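PDB 1COJ: protein (superoxide dismutase) from Aquifex pyrophilus, which catalyses the dismutation of superoxide radicals to hydrogen peroxide and molecular oxygen, using one iron ion bound in each subunit. Local coordinates for the interface of chains A and B. Numbering follows the deposited sequence. Chains: chain A/B, Protein (superoxide dismutase).

The interface of chains A and B. Residues chain A 76, 152-153, 156, 158; chain B 152-155.
With chi1 at -48°, the side chain of A:Asn152 leaves beside its own backbone N and carries its amide to B:Thr154, whose OG1 likewise stands beside its backbone N (chi1 -68°) while CG2 points away from it. The two meet at a two-fold symmetric interface of this homotetrameric iron/manganese-family superoxide dismutase, where the loops holding residues 152-156 of both chains pack together. The side chains cross at about a right angle, and the amide ND2 of A:Asn152 donates to the hydroxyl OG1 of B:Thr154 over 3.1 Å. The bond is nearly straight, 171° at the hydrogen, and OG1 lies almost in the amide plane. OG1 of B:Thr154 also pairs with water 1 at 2.8 Å, and that water pairs with the carbonyl O of A:Leu153 at 2.9 Å, giving a direct and a water-mediated link to chain A, which together are likely to hold the hydroxyl's rotation. Replacing A:Asn152 by an alanine would probably leave the hydroxyl of B:Thr154 without its direct amide donor across the interface. The methyl CG2 of B:Thr154 points at CG of A:Pro158, a contact tight at 3.5 Å. From helix 63-86, A:Met76 bends at chi2 and chi3 to lay SD against CB of B:Thr154 (3.7 Å), where the threonine N-H also makes a weak hydrogen bond to the sulfur. Methyl CE of A:Met76 packs on CD2 of B:Leu153 at 3.9 Å.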
# COMPACT_ATOMS: atom_id res chain seq x y z
N MET A 76 14.45 -5.45 3.84
CA MET A 76 14.66 -5.06 2.44
C MET A 76 15.45 -3.76 2.40
O MET A 76 16.27 -3.56 1.51
CB MET A 76 13.33 -4.92 1.70
CG MET A 76 12.70 -6.25 1.30
SD MET A 76 13.68 -7.15 0.08
CE MET A 76 14.69 -8.23 1.12
N ASN A 152 7.72 -5.73 -4.84
CA ASN A 152 8.86 -6.61 -5.04
C ASN A 152 8.37 -7.92 -5.63
O ASN A 152 7.35 -8.46 -5.17
CB ASN A 152 9.55 -6.98 -3.71
CG ASN A 152 9.82 -5.79 -2.82
OD1 ASN A 152 8.92 -5.03 -2.48
ND2 ASN A 152 11.07 -5.64 -2.40
N LEU A 153 9.08 -8.45 -6.62
CA LEU A 153 8.71 -9.73 -7.19
C LEU A 153 9.40 -10.82 -6.36
O LEU A 153 10.59 -10.74 -6.07
CB LEU A 153 9.16 -9.84 -8.65
CG LEU A 153 8.40 -9.03 -9.70
CD1 LEU A 153 9.10 -9.17 -11.03
CD2 LEU A 153 6.96 -9.49 -9.81
N LEU A 156 13.03 -12.90 -7.34
CA LEU A 156 13.93 -12.12 -8.18
C LEU A 156 15.35 -12.01 -7.62
O LEU A 156 15.55 -11.68 -6.45
CB LEU A 156 13.35 -10.71 -8.40
CG LEU A 156 14.04 -9.81 -9.43
CD1 LEU A 156 13.63 -10.24 -10.82
CD2 LEU A 156 13.66 -8.37 -9.21
N PRO A 158 18.45 -9.86 -7.78
CA PRO A 158 18.88 -8.51 -8.17
C PRO A 158 20.28 -8.40 -8.75
O PRO A 158 21.23 -8.92 -8.18
CB PRO A 158 18.80 -7.72 -6.86
CG PRO A 158 17.98 -8.58 -5.94
CD PRO A 158 18.39 -9.97 -6.32
N ASN B 152 6.30 -8.72 -0.34
CA ASN B 152 7.09 -9.83 -0.85
C ASN B 152 8.56 -9.53 -0.62
O ASN B 152 9.00 -8.40 -0.87
CB ASN B 152 6.93 -10.00 -2.37
CG ASN B 152 5.48 -9.99 -2.83
OD1 ASN B 152 4.74 -9.05 -2.56
ND2 ASN B 152 5.09 -11.02 -3.57
N LEU B 153 9.32 -10.52 -0.18
CA LEU B 153 10.75 -10.33 -0.00
C LEU B 153 11.43 -10.65 -1.33
O LEU B 153 11.15 -11.67 -1.96
CB LEU B 153 11.30 -11.25 1.09
CG LEU B 153 10.96 -10.93 2.55
CD1 LEU B 153 11.48 -12.05 3.43
CD2 LEU B 153 11.56 -9.60 2.97
N THR B 154 12.29 -9.74 -1.78
CA THR B 154 13.03 -9.94 -3.02
C THR B 154 13.94 -11.16 -2.83
O THR B 154 14.44 -11.40 -1.73
CB THR B 154 13.92 -8.69 -3.31
OG1 THR B 154 13.10 -7.57 -3.63
CG2 THR B 154 14.87 -8.96 -4.46
N GLY B 155 14.09 -11.96 -3.88
CA GLY B 155 14.96 -13.13 -3.83
C GLY B 155 14.47 -14.40 -3.17
O GLY B 155 15.06 -15.46 -3.38
O HOH W 1 12.05 -8.19 -6.14